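Local coordinates for SusD homolog (Bacteroides thetaiotaomicron VPI-5482, PDB 3IV0), which is of unconfirmed function but, as a SusD-family outer-membrane protein of a gut Bacteroides, probably binds glycans at the cell surface for uptake, at residues L299-G304 with A337-K342; E321-E326 with C420-G425; E315-K320 with N397-S402; R51-T56 with G427-D432. All coordinates share one frame; numbering follows the deposited sequence.

Contact 1 (L299-G304 with A337-K342); sequences LFCYSG and APKEIK
Strand 300-302, one half of a small two-stranded antiparallel sheet in this SusD-family fold, is crossed on one side by the irregular segment 337-342; residues 339-341 run at 103° to residues 301-304. Lys339 has the largest share of the contact. Its CB starts off to one side of the strand, and chi1 of 60° sets CG in the crowded position between the backbone N and the carbonyl carbon. From there the chain is fully extended, laid alongside Cys301: CG lies 4.0 Å from Cys301 CB, and CE again comes within 3.9 Å of Cys301 CB. At the tip, NZ gives a weak hydrogen bond to Tyr302 O (2.9 Å). The same ammonium also bonds to the carbonyl oxygens of Ser330 and Ile328, so this buried charge sits among three backbone acceptors. Two residues on, Ile341 points toward the strand, and its CD1 packs 3.7 Å from Tyr302 CD1, the two side chains crossing at about a right angle; Phe284 of helix 284-287 touches both. One water, giving a hydrogen to each of two carbonyl oxygens that cannot bond one another, joins Phe300 O (2.9 Å) and Lys339 O (2.8 Å).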
loop_
_atom_site.group_PDB
_atom_site.type_symbol
_atom_site.label_atom_id
_atom_site.label_comp_id
_atom_site.label_asym_id
_atom_site.label_seq_id
_atom_site.Cartn_x
_atom_site.Cartn_y
_atom_site.Cartn_z
ATOM N N LEU A 299 0.891 21.188 -1.217
ATOM C CA LEU A 299 2.222 20.862 -1.696
ATOM C C LEU A 299 2.272 20.655 -3.210
ATOM O O LEU A 299 3.191 21.114 -3.887
ATOM C CB LEU A 299 2.718 19.585 -0.983
ATOM C CG LEU A 299 4.109 19.118 -1.373
ATOM C CD1 LEU A 299 5.137 20.030 -0.756
ATOM C CD2 LEU A 299 4.355 17.673 -0.879
ATOM N N PHE A 300 1.300 19.922 -3.753
ATOM C CA PHE A 300 1.272 19.621 -5.176
ATOM C C PHE A 300 -0.136 19.389 -5.677
ATOM O O PHE A 300 -1.068 19.231 -4.910
ATOM C CB PHE A 300 2.177 18.419 -5.548
ATOM C CG PHE A 300 1.753 17.085 -4.955
ATOM C CD1 PHE A 300 0.742 16.312 -5.542
ATOM C CD2 PHE A 300 2.391 16.579 -3.853
ATOM C CE1 PHE A 300 0.377 15.081 -5.024
ATOM C CE2 PHE A 300 2.016 15.352 -3.314
ATOM C CZ PHE A 300 1.028 14.602 -3.901
ATOM N N CYS A 301 -0.253 19.373 -6.994
ATOM C CA CYS A 301 -1.498 19.030 -7.642
ATOM C C CYS A 301 -1.273 18.124 -8.841
ATOM O O CYS A 301 -0.201 18.079 -9.420
ATOM C CB CYS A 301 -2.265 20.293 -8.078
ATOM S SG CYS A 301 -1.472 21.308 -9.339
ATOM N N TYR A 302 -2.346 17.438 -9.214
ATOM C CA TYR A 302 -2.378 16.567 -10.376
ATOM C C TYR A 302 -2.737 17.347 -11.628
ATOM O O TYR A 302 -3.579 18.249 -11.578
ATOM C CB TYR A 302 -3.452 15.489 -10.181
ATOM C CG TYR A 302 -2.994 14.365 -9.259
ATOM C CD1 TYR A 302 -3.053 14.523 -7.895
ATOM C CD2 TYR A 302 -2.436 13.216 -9.773
ATOM C CE1 TYR A 302 -2.626 13.514 -7.047
ATOM C CE2 TYR A 302 -1.993 12.187 -8.913
ATOM C CZ TYR A 302 -2.106 12.369 -7.569
ATOM O OH TYR A 302 -1.679 11.391 -6.698
ATOM N N SER A 303 -2.128 16.980 -12.728
ATOM C CA SER A 303 -2.504 17.502 -14.046
ATOM C C SER A 303 -4.005 17.439 -14.277
ATOM O O SER A 303 -4.636 16.411 -14.113
ATOM C CB SER A 303 -1.782 16.671 -15.107
ATOM O OG SER A 303 -2.366 16.767 -16.377
ATOM N N GLY A 304 -4.570 18.538 -14.765
ATOM C CA GLY A 304 -5.965 18.547 -15.159
ATOM C C GLY A 304 -6.240 17.667 -16.348
ATOM O O GLY A 304 -7.295 17.060 -16.406
ATOM N N ALA A 337 -4.366 30.008 -7.886
ATOM C CA ALA A 337 -5.536 29.213 -8.229
ATOM C C ALA A 337 -5.281 27.757 -7.868
ATOM O O ALA A 337 -5.173 26.917 -8.745
ATOM C CB ALA A 337 -5.819 29.331 -9.685
ATOM N N PRO A 338 -5.187 27.476 -6.580
ATOM C CA PRO A 338 -4.889 26.092 -6.196
ATOM C C PRO A 338 -6.069 25.149 -6.311
ATOM O O PRO A 338 -7.204 25.581 -6.350
ATOM C CB PRO A 338 -4.489 26.238 -4.740
ATOM C CG PRO A 338 -5.279 27.393 -4.249
ATOM C CD PRO A 338 -5.282 28.358 -5.406
ATOM N N LYS A 339 -5.799 23.845 -6.315
ATOM C CA LYS A 339 -6.871 22.868 -6.254
ATOM C C LYS A 339 -6.489 21.781 -5.257
ATOM O O LYS A 339 -5.300 21.577 -4.996
ATOM C CB LYS A 339 -7.174 22.259 -7.598
ATOM C CG LYS A 339 -6.050 21.532 -8.231
ATOM C CD LYS A 339 -6.514 21.078 -9.611
ATOM C CE LYS A 339 -5.473 20.344 -10.370
ATOM N NZ LYS A 339 -6.034 19.821 -11.680
ATOM N N GLU A 340 -7.496 21.173 -4.668
ATOM C CA GLU A 340 -7.253 20.193 -3.611
ATOM C C GLU A 340 -8.094 18.961 -3.789
ATOM O O GLU A 340 -9.097 18.952 -4.492
ATOM C CB GLU A 340 -7.481 20.806 -2.243
ATOM C CG GLU A 340 -8.862 21.340 -1.993
ATOM C CD GLU A 340 -8.988 22.076 -0.670
ATOM O OE1 GLU A 340 -8.031 22.066 0.154
ATOM O OE2 GLU A 340 -10.077 22.682 -0.453
ATOM N N ILE A 341 -7.644 17.882 -3.140
ATOM C CA ILE A 341 -8.354 16.616 -3.112
ATOM C C ILE A 341 -8.893 16.416 -1.704
ATOM O O ILE A 341 -8.118 16.520 -0.750
ATOM C CB ILE A 341 -7.383 15.480 -3.482
ATOM C CG1 ILE A 341 -6.973 15.650 -4.938
ATOM C CG2 ILE A 341 -8.014 14.125 -3.213
ATOM C CD1 ILE A 341 -5.843 14.707 -5.399
ATOM N N LYS A 342 -10.184 16.165 -1.569
ATOM C CA LYS A 342 -10.865 16.113 -0.290
ATOM C C LYS A 342 -11.336 14.699 0.122
ATOM O O LYS A 342 -11.969 14.489 1.152
ATOM C CB LYS A 342 -12.056 17.075 -0.297
ATOM C CG LYS A 342 -13.117 16.721 -1.240
ATOM C CD LYS A 342 -14.248 17.785 -1.173
ATOM C CE LYS A 342 -15.359 17.480 -2.149
ATOM N NZ LYS A 342 -16.393 18.542 -2.126
HETATM O O HOH W 1 -3.959 19.083 -5.167
#

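Contact 2 (E321-E326 with C420-G425); sequences ELWFDE and CRELIG
Chi1 of -68° turns CG of Trp323 anti to its carbonyl carbon, and with chi2 near zero (-5°) the six-membered part of the indole reaches across to the end of helix 408-422. From the other side, Glu422 leaves its backbone with CG anti to N, then bends at chi2, which swings the carboxylate back toward the indole although CB points away. The leading edge of Trp323 meets the last carbonyls of the helix: CZ3 lies 3.4 Å from Arg421 O, close to the ring plane, and CH2 is 3.4 Å from Glu422 O. The carboxylate stands off a little, with OE2 4.0 Å from Trp323 CH2 and its plane turned 60° from the ring. Its charge is answered by Arg319, Arg398 and Arg366, which should favour the ionised form in this buried place. Just past the helix, Ile424 points toward both rings. Its CG2 is 4.3 Å from Trp323 CE3, and its CD1 touches the edge of the Phe324 ring at CZ (4.2 Å). Lys343 makes a cation-pi contact with Trp323 and also donates to Glu422 O and Ile424 O. The contact thus joins the last part of helix 318-323 to the end of helix 408-422, with Leu307 of helix 304-310 packing against Phe324 and Ser253 of helix 253-258 accepting the indole N-H.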
loop_
_atom_site.group_PDB
_atom_site.type_symbol
_atom_site.label_atom_id
_atom_site.label_comp_id
_atom_site.label_asym_id
_atom_site.label_seq_id
_atom_site.Cartn_x
_atom_site.Cartn_y
_atom_site.Cartn_z
ATOM N N GLU A 321 -17.367 14.518 -7.638
ATOM C CA GLU A 321 -17.921 15.523 -6.747
ATOM C C GLU A 321 -17.461 15.336 -5.304
ATOM O O GLU A 321 -17.291 16.305 -4.540
ATOM C CB GLU A 321 -19.445 15.471 -6.784
ATOM C CG GLU A 321 -20.108 16.008 -8.008
ATOM C CD GLU A 321 -20.105 15.067 -9.208
ATOM O OE1 GLU A 321 -20.015 13.833 -9.050
ATOM O OE2 GLU A 321 -20.217 15.581 -10.356
ATOM N N LEU A 322 -17.282 14.089 -4.890
ATOM C CA LEU A 322 -17.048 13.845 -3.470
ATOM C C LEU A 322 -15.590 13.830 -3.095
ATOM O O LEU A 322 -15.275 14.054 -1.926
ATOM C CB LEU A 322 -17.697 12.537 -3.035
ATOM C CG LEU A 322 -19.211 12.516 -3.056
ATOM C CD1 LEU A 322 -19.768 11.118 -2.926
ATOM C CD2 LEU A 322 -19.795 13.389 -1.919
ATOM N N TRP A 323 -14.720 13.543 -4.035
ATOM C CA TRP A 323 -13.304 13.397 -3.717
ATOM C C TRP A 323 -12.461 14.557 -4.186
ATOM O O TRP A 323 -11.325 14.701 -3.750
ATOM C CB TRP A 323 -12.755 12.097 -4.278
ATOM C CG TRP A 323 -13.286 10.876 -3.621
ATOM C CD1 TRP A 323 -14.097 10.813 -2.554
ATOM C CD2 TRP A 323 -12.944 9.523 -3.961
ATOM N NE1 TRP A 323 -14.344 9.492 -2.222
ATOM C CE2 TRP A 323 -13.640 8.689 -3.077
ATOM C CE3 TRP A 323 -12.148 8.947 -4.946
ATOM C CZ2 TRP A 323 -13.525 7.305 -3.126
ATOM C CZ3 TRP A 323 -12.022 7.572 -4.977
ATOM C CH2 TRP A 323 -12.735 6.775 -4.097
ATOM N N PHE A 324 -13.011 15.401 -5.061
ATOM C CA PHE A 324 -12.266 16.512 -5.623
ATOM C C PHE A 324 -13.064 17.792 -5.450
ATOM O O PHE A 324 -14.291 17.765 -5.294
ATOM C CB PHE A 324 -11.948 16.300 -7.111
ATOM C CG PHE A 324 -11.144 15.076 -7.376
ATOM C CD1 PHE A 324 -11.773 13.857 -7.545
ATOM C CD2 PHE A 324 -9.766 15.148 -7.491
ATOM C CE1 PHE A 324 -11.036 12.719 -7.762
ATOM C CE2 PHE A 324 -9.011 13.979 -7.721
ATOM C CZ PHE A 324 -9.662 12.783 -7.871
ATOM N N ASP A 325 -12.362 18.917 -5.470
ATOM C CA ASP A 325 -13.050 20.216 -5.541
ATOM C C ASP A 325 -13.431 20.559 -6.991
ATOM O O ASP A 325 -13.208 19.805 -7.944
ATOM C CB ASP A 325 -12.209 21.293 -4.847
ATOM C CG ASP A 325 -10.985 21.720 -5.646
ATOM O OD1 ASP A 325 -10.852 21.421 -6.839
ATOM O OD2 ASP A 325 -10.099 22.395 -5.052
ATOM N N GLU A 326 -14.080 21.702 -7.153
ATOM C CA GLU A 326 -14.630 22.057 -8.457
ATOM C C GLU A 326 -13.559 22.388 -9.498
ATOM O O GLU A 326 -13.835 22.415 -10.693
ATOM C CB GLU A 326 -15.638 23.203 -8.292
ATOM C CG GLU A 326 -16.572 23.379 -9.458
ATOM C CD GLU A 326 -17.752 24.280 -9.114
ATOM O OE1 GLU A 326 -18.769 23.763 -8.596
ATOM O OE2 GLU A 326 -17.649 25.501 -9.359
ATOM N N CYS A 420 -7.097 2.959 -10.725
ATOM C CA CYS A 420 -6.520 4.288 -10.636
ATOM C C CYS A 420 -7.510 5.297 -10.085
ATOM O O CYS A 420 -7.147 6.171 -9.304
ATOM C CB CYS A 420 -6.017 4.723 -12.000
ATOM S SG CYS A 420 -4.582 3.833 -12.636
ATOM N N ARG A 421 -8.773 5.201 -10.484
ATOM C CA ARG A 421 -9.801 6.100 -9.943
ATOM C C ARG A 421 -10.092 5.794 -8.487
ATOM O O ARG A 421 -10.122 6.692 -7.630
ATOM C CB ARG A 421 -11.112 5.939 -10.700
ATOM C CG ARG A 421 -11.152 6.573 -12.088
ATOM C CD ARG A 421 -12.531 6.358 -12.729
ATOM N NE ARG A 421 -12.702 5.060 -13.339
ATOM C CZ ARG A 421 -12.277 4.735 -14.546
ATOM N NH1 ARG A 421 -11.676 5.634 -15.303
ATOM N NH2 ARG A 421 -12.464 3.518 -15.006
ATOM N N GLU A 422 -10.336 4.523 -8.186
ATOM C CA GLU A 422 -10.807 4.123 -6.874
ATOM C C GLU A 422 -9.762 4.322 -5.780
ATOM O O GLU A 422 -10.099 4.734 -4.668
ATOM C CB GLU A 422 -11.236 2.666 -6.910
ATOM C CG GLU A 422 -11.790 2.139 -5.621
ATOM C CD GLU A 422 -13.069 2.805 -5.202
ATOM O OE1 GLU A 422 -13.810 3.368 -6.055
ATOM O OE2 GLU A 422 -13.405 2.785 -3.999
ATOM N N LEU A 423 -8.490 4.084 -6.107
ATOM C CA LEU A 423 -7.444 4.034 -5.095
ATOM C C LEU A 423 -6.510 5.210 -5.072
ATOM O O LEU A 423 -5.516 5.210 -4.347
ATOM C CB LEU A 423 -6.654 2.748 -5.226
ATOM C CG LEU A 423 -7.457 1.455 -5.150
ATOM C CD1 LEU A 423 -6.588 0.216 -5.455
ATOM C CD2 LEU A 423 -8.163 1.248 -3.790
ATOM N N ILE A 424 -6.875 6.280 -5.762
ATOM C CA ILE A 424 -6.022 7.442 -5.784
ATOM C C ILE A 424 -5.710 7.910 -4.375
ATOM O O ILE A 424 -6.589 8.059 -3.546
ATOM C CB ILE A 424 -6.651 8.585 -6.659
ATOM C CG1 ILE A 424 -5.613 9.711 -6.800
ATOM C CG2 ILE A 424 -8.006 9.086 -6.104
ATOM C CD1 ILE A 424 -5.983 10.744 -7.896
ATOM N N GLY A 425 -4.429 8.141 -4.119
ATOM C CA GLY A 425 -3.989 8.619 -2.812
ATOM C C GLY A 425 -3.765 7.544 -1.763
ATOM O O GLY A 425 -3.432 7.886 -0.636
#

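Contact 3 (E315-K320 with N397-S402); sequences EDDARK and NRAHAS
An N-capped helix start meets a Schellman motif here: Asp317 caps helix 318-323, and His400, at positive phi, closes helix 385-398. The two ends are tied by Ala318 N to Ala399 O, a 2.7 Å hydrogen bond nearly along the C=O axis. Asp317 has CG anti to its backbone N (chi1 -172°), which brings OD1 round to accept from both Arg319 N and Arg319 NE, the latter on its syn lone pair at 2.9 Å. Arg319 bends at chi3 (-69°) so that its guanidinium grips the carboxylate side-on, with NH2 reaching OD2 of Asp317 at 2.8 Å. Fixed like this, the guanidinium offers one face to Ala399, whose CB sits 3.5 Å from Arg319 NE. NH1 goes on to salt bridges with Glu422 and Glu418. His400, CG anti to its carbonyl carbon, lies with one ring face over Arg398 O and meets Ala318 CB at its edge through CD2 (4.0 Å). Ala401 CA makes a CH···O contact with Asp316 O, and two waters link the segments: one donates to Glu315 OE1 and bonds Ser402 OG, while another donates to Asp316 O and accepts from Ser402 N, 2.8 Å away.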
loop_
_atom_site.group_PDB
_atom_site.type_symbol
_atom_site.label_atom_id
_atom_site.label_comp_id
_atom_site.label_asym_id
_atom_site.label_seq_id
_atom_site.Cartn_x
_atom_site.Cartn_y
_atom_site.Cartn_z
ATOM N N GLU A 315 -19.114 11.538 -18.283
ATOM C CA GLU A 315 -19.618 10.305 -17.705
ATOM C C GLU A 315 -19.840 10.435 -16.204
ATOM O O GLU A 315 -19.031 11.051 -15.504
ATOM C CB GLU A 315 -18.615 9.189 -18.042
ATOM C CG GLU A 315 -18.492 8.926 -19.571
ATOM C CD GLU A 315 -17.479 7.855 -19.937
ATOM O OE1 GLU A 315 -17.638 6.724 -19.452
ATOM O OE2 GLU A 315 -16.553 8.131 -20.734
ATOM N N ASP A 316 -20.916 9.858 -15.705
ATOM C CA ASP A 316 -21.262 9.942 -14.287
ATOM C C ASP A 316 -20.226 9.244 -13.421
ATOM O O ASP A 316 -19.772 8.169 -13.795
ATOM C CB ASP A 316 -22.601 9.265 -14.008
ATOM C CG ASP A 316 -23.792 10.054 -14.504
ATOM O OD1 ASP A 316 -23.660 11.253 -14.864
ATOM O OD2 ASP A 316 -24.877 9.436 -14.544
ATOM N N ASP A 317 -19.900 9.834 -12.275
ATOM C CA ASP A 317 -18.995 9.186 -11.308
ATOM C C ASP A 317 -18.983 10.065 -10.070
ATOM O O ASP A 317 -18.419 11.163 -10.099
ATOM C CB ASP A 317 -17.596 9.085 -11.878
ATOM C CG ASP A 317 -16.649 8.254 -11.020
ATOM O OD1 ASP A 317 -16.871 8.195 -9.779
ATOM O OD2 ASP A 317 -15.700 7.678 -11.575
ATOM N N ALA A 318 -19.610 9.590 -9.006
ATOM C CA ALA A 318 -19.747 10.374 -7.790
ATOM C C ALA A 318 -18.396 10.724 -7.143
ATOM O O ALA A 318 -18.315 11.662 -6.332
ATOM C CB ALA A 318 -20.631 9.683 -6.831
ATOM N N ARG A 319 -17.335 9.978 -7.469
ATOM C CA ARG A 319 -16.034 10.325 -6.940
ATOM C C ARG A 319 -15.607 11.699 -7.402
ATOM O O ARG A 319 -14.845 12.390 -6.718
ATOM C CB ARG A 319 -14.989 9.260 -7.323
ATOM C CG ARG A 319 -15.252 7.908 -6.640
ATOM C CD ARG A 319 -14.460 6.740 -7.236
ATOM N NE ARG A 319 -14.936 6.428 -8.585
ATOM C CZ ARG A 319 -14.778 5.274 -9.218
ATOM N NH1 ARG A 319 -14.197 4.233 -8.624
ATOM N NH2 ARG A 319 -15.200 5.129 -10.458
ATOM N N LYS A 320 -16.086 12.120 -8.573
ATOM C CA LYS A 320 -15.717 13.453 -9.055
ATOM C C LYS A 320 -16.121 14.541 -8.065
ATOM O O LYS A 320 -15.300 15.372 -7.696
ATOM C CB LYS A 320 -16.348 13.734 -10.428
ATOM C CG LYS A 320 -15.779 12.916 -11.539
ATOM C CD LYS A 320 -16.232 13.416 -12.927
ATOM C CE LYS A 320 -17.713 13.243 -13.162
ATOM N NZ LYS A 320 -18.124 13.632 -14.574
ATOM N N ASN A 397 -20.777 0.539 -9.430
ATOM C CA ASN A 397 -22.094 0.864 -8.892
ATOM C C ASN A 397 -21.987 1.662 -7.593
ATOM O O ASN A 397 -22.750 2.593 -7.368
ATOM C CB ASN A 397 -22.955 -0.376 -8.690
ATOM C CG ASN A 397 -23.549 -0.938 -9.989
ATOM O OD1 ASN A 397 -23.668 -2.162 -10.146
ATOM N ND2 ASN A 397 -23.954 -0.068 -10.891
ATOM N N ARG A 398 -21.018 1.337 -6.737
ATOM C CA ARG A 398 -20.862 2.094 -5.503
ATOM C C ARG A 398 -20.522 3.556 -5.807
ATOM O O ARG A 398 -20.977 4.455 -5.093
ATOM C CB ARG A 398 -19.798 1.433 -4.592
ATOM C CG ARG A 398 -19.730 2.055 -3.235
ATOM C CD ARG A 398 -18.702 3.131 -3.084
ATOM N NE ARG A 398 -17.340 2.606 -3.204
ATOM C CZ ARG A 398 -16.678 1.976 -2.245
ATOM N NH1 ARG A 398 -17.217 1.764 -1.063
ATOM N NH2 ARG A 398 -15.461 1.539 -2.484
ATOM N N ALA A 399 -19.757 3.790 -6.864
ATOM C CA ALA A 399 -19.398 5.149 -7.296
ATOM C C ALA A 399 -20.474 5.834 -8.139
ATOM O O ALA A 399 -20.260 6.954 -8.598
ATOM C CB ALA A 399 -18.095 5.082 -8.059
ATOM N N HIS A 400 -21.590 5.159 -8.399
ATOM C CA HIS A 400 -22.618 5.681 -9.288
ATOM C C HIS A 400 -22.006 6.011 -10.657
ATOM O O HIS A 400 -22.343 7.024 -11.282
ATOM C CB HIS A 400 -23.357 6.874 -8.642
ATOM C CG HIS A 400 -23.873 6.579 -7.277
ATOM N ND1 HIS A 400 -24.693 5.505 -7.011
ATOM C CD2 HIS A 400 -23.680 7.208 -6.097
ATOM C CE1 HIS A 400 -24.988 5.491 -5.721
ATOM N NE2 HIS A 400 -24.386 6.514 -5.147
ATOM N N ALA A 401 -21.138 5.133 -11.146
ATOM C CA ALA A 401 -20.640 5.166 -12.486
ATOM C C ALA A 401 -21.320 4.103 -13.334
ATOM O O ALA A 401 -21.914 3.154 -12.810
ATOM C CB ALA A 401 -19.107 4.970 -12.481
ATOM N N SER A 402 -21.230 4.247 -14.646
ATOM C CA SER A 402 -21.935 3.331 -15.531
ATOM C C SER A 402 -21.410 1.896 -15.424
ATOM O O SER A 402 -20.219 1.681 -15.233
ATOM C CB SER A 402 -21.818 3.803 -16.967
ATOM O OG SER A 402 -20.479 3.712 -17.446
HETATM O O HOH W 2 -20.117 5.876 -19.261
HETATM O O HOH W 3 -20.067 6.481 -15.869
#

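Contact 4 (R51-T56 with G427-D432); sequences RCAPIT and GHYYYD
Leaving helix 43-50 for strand 55-57, the segment 51-56 runs past the first turn of helix 429-436, so parts of the SusD fold with 370 residues between them are packed together. Arg51, extended from CG to NE, lies over one face of Tyr430: CD makes a CH-pi contact 3.7 Å from the ring centroid. The guanidinium, its plane 8° from that of the ring, lies with one face over the phenol oxygen, CZ 3.3 Å from Tyr430 OH. Neither group spends its polar end on the other, for Arg51 NH2 bonds to Asn71 and Thr460 O, and Tyr430 OH to Trp459 O. Cys52 comes to the edge of the same ring, SG 3.7 Å from Tyr430 CE1, a sulfur-aromatic contact. Its carbonyl O accepts from the Tyr429 hydroxyl at 2.6 Å, the donor standing above the carbonyl plane. Ala53 then places CB 3.7 Å from Tyr429 CE2. Pro54, the centre of an inverse gamma turn, meets that tyrosine tip to tip, its CD 3.8 Å from Tyr429 OH.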
loop_
_atom_site.group_PDB
_atom_site.type_symbol
_atom_site.label_atom_id
_atom_site.label_comp_id
_atom_site.label_asym_id
_atom_site.label_seq_id
_atom_site.Cartn_x
_atom_site.Cartn_y
_atom_site.Cartn_z
ATOM N N ARG A 51 5.522 8.842 -7.190
ATOM C CA ARG A 51 6.528 8.459 -8.152
ATOM C C ARG A 51 5.893 8.192 -9.504
ATOM O O ARG A 51 4.923 7.436 -9.619
ATOM C CB ARG A 51 7.261 7.221 -7.680
ATOM C CG ARG A 51 8.484 6.926 -8.491
ATOM C CD ARG A 51 9.293 5.811 -7.869
ATOM N NE ARG A 51 10.473 5.484 -8.663
ATOM C CZ ARG A 51 11.325 4.535 -8.352
ATOM N NH1 ARG A 51 11.125 3.783 -7.279
ATOM N NH2 ARG A 51 12.347 4.282 -9.117
ATOM N N CYS A 52 6.418 8.845 -10.550
ATOM C CA CYS A 52 5.877 8.773 -11.916
ATOM C C CYS A 52 4.447 9.276 -12.029
ATOM O O CYS A 52 3.776 8.967 -13.007
ATOM C CB CYS A 52 6.008 7.367 -12.520
ATOM S SG CYS A 52 7.720 6.804 -12.640
ATOM N N ALA A 53 3.951 10.015 -11.023
ATOM C CA ALA A 53 2.641 10.620 -11.075
ATOM C C ALA A 53 2.724 11.987 -11.793
ATOM O O ALA A 53 3.745 12.681 -11.667
ATOM C CB ALA A 53 2.089 10.806 -9.657
ATOM N N PRO A 54 1.665 12.351 -12.511
ATOM C CA PRO A 54 1.617 13.645 -13.224
ATOM C C PRO A 54 1.261 14.783 -12.263
ATOM O O PRO A 54 0.176 15.378 -12.325
ATOM C CB PRO A 54 0.557 13.398 -14.278
ATOM C CG PRO A 54 -0.383 12.475 -13.648
ATOM C CD PRO A 54 0.466 11.547 -12.779
ATOM N N ILE A 55 2.223 15.077 -11.386
ATOM C CA ILE A 55 2.057 16.044 -10.318
ATOM C C ILE A 55 3.086 17.154 -10.449
ATOM O O ILE A 55 4.191 16.961 -10.972
ATOM C CB ILE A 55 2.138 15.370 -8.925
ATOM C CG1 ILE A 55 3.475 14.675 -8.678
ATOM C CG2 ILE A 55 0.958 14.426 -8.735
ATOM C CD1 ILE A 55 3.588 14.122 -7.228
ATOM N N THR A 56 2.700 18.320 -9.938
ATOM C CA THR A 56 3.554 19.486 -9.948
ATOM C C THR A 56 3.478 20.202 -8.611
ATOM O O THR A 56 2.394 20.377 -8.088
ATOM C CB THR A 56 3.113 20.480 -11.052
ATOM O OG1 THR A 56 3.091 19.810 -12.313
ATOM C CG2 THR A 56 4.038 21.663 -11.104
ATOM N N GLY A 427 -1.576 4.821 -2.189
ATOM C CA GLY A 427 -0.251 4.222 -2.284
ATOM C C GLY A 427 -0.127 3.062 -3.238
ATOM O O GLY A 427 0.843 2.303 -3.124
ATOM N N HIS A 428 -1.053 2.925 -4.171
ATOM C CA HIS A 428 -1.055 1.858 -5.147
ATOM C C HIS A 428 -0.609 2.258 -6.544
ATOM O O HIS A 428 -0.198 1.401 -7.289
ATOM C CB HIS A 428 -2.434 1.211 -5.231
ATOM C CG HIS A 428 -2.813 0.467 -4.002
ATOM N ND1 HIS A 428 -2.284 -0.778 -3.722
ATOM C CD2 HIS A 428 -3.589 0.815 -2.953
ATOM C CE1 HIS A 428 -2.769 -1.177 -2.551
ATOM N NE2 HIS A 428 -3.565 -0.243 -2.073
ATOM N N TYR A 429 -0.753 3.513 -6.926
ATOM C CA TYR A 429 -0.541 3.955 -8.283
ATOM C C TYR A 429 0.754 3.460 -8.888
ATOM O O TYR A 429 0.762 2.769 -9.920
ATOM C CB TYR A 429 -0.603 5.478 -8.314
ATOM C CG TYR A 429 -0.108 6.080 -9.610
ATOM C CD1 TYR A 429 -0.881 6.030 -10.770
ATOM C CD2 TYR A 429 1.112 6.730 -9.647
ATOM C CE1 TYR A 429 -0.383 6.609 -11.974
ATOM C CE2 TYR A 429 1.618 7.284 -10.823
ATOM C CZ TYR A 429 0.854 7.260 -11.951
ATOM O OH TYR A 429 1.425 7.844 -13.093
ATOM N N TYR A 430 1.873 3.821 -8.263
ATOM C CA TYR A 430 3.144 3.506 -8.865
ATOM C C TYR A 430 3.371 2.004 -8.917
ATOM O O TYR A 430 3.884 1.464 -9.890
ATOM C CB TYR A 430 4.294 4.209 -8.132
ATOM C CG TYR A 430 5.623 3.803 -8.666
ATOM C CD1 TYR A 430 6.112 4.310 -9.858
ATOM C CD2 TYR A 430 6.382 2.882 -8.008
ATOM C CE1 TYR A 430 7.349 3.917 -10.340
ATOM C CE2 TYR A 430 7.596 2.485 -8.464
ATOM C CZ TYR A 430 8.091 2.993 -9.648
ATOM O OH TYR A 430 9.318 2.622 -10.150
ATOM N N TYR A 431 3.007 1.347 -7.824
ATOM C CA TYR A 431 3.252 -0.069 -7.698
ATOM C C TYR A 431 2.388 -0.862 -8.687
ATOM O O TYR A 431 2.868 -1.836 -9.285
ATOM C CB TYR A 431 2.993 -0.457 -6.252
ATOM C CG TYR A 431 4.019 0.090 -5.293
ATOM C CD1 TYR A 431 5.373 -0.175 -5.464
ATOM C CD2 TYR A 431 3.640 0.798 -4.172
ATOM C CE1 TYR A 431 6.323 0.309 -4.569
ATOM C CE2 TYR A 431 4.585 1.269 -3.250
ATOM C CZ TYR A 431 5.904 0.974 -3.441
ATOM O OH TYR A 431 6.870 1.366 -2.507
ATOM N N ASP A 432 1.162 -0.405 -8.934
ATOM C CA ASP A 432 0.319 -1.022 -9.977
ATOM C C ASP A 432 0.974 -0.855 -11.342
ATOM O O ASP A 432 0.953 -1.765 -12.169
ATOM C CB ASP A 432 -1.061 -0.385 -9.975
ATOM C CG ASP A 432 -1.962 -0.908 -8.875
ATOM O OD1 ASP A 432 -1.631 -1.908 -8.198
ATOM O OD2 ASP A 432 -3.101 -0.388 -8.806
#

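How the contacts relate
Contacts 1 and 4 meet in the two-stranded sheet: Ser303 N bonds to Pro54 O at 2.8 Å and Thr56 N to Cys301 O at 3.0 Å. Contact 2, its centre about 11 Å from those of contacts 1 and 3, lies between them. It joins contact 1 through Lys342 N to Trp323 O (2.9 Å) and contact 3 through the salt bridge from Arg319 NH1 to Glu422 OE1 (2.7 Å). Helix 318-323 begins in contact 3 and runs on into contact 2. Contact 4 closes a long chain loop that encloses the other three, yet stays about 12 Å from contact 3 at the nearest atoms. It touches contact 2 where Leu423 CD1 packs 4.0 Å from His428 CD2.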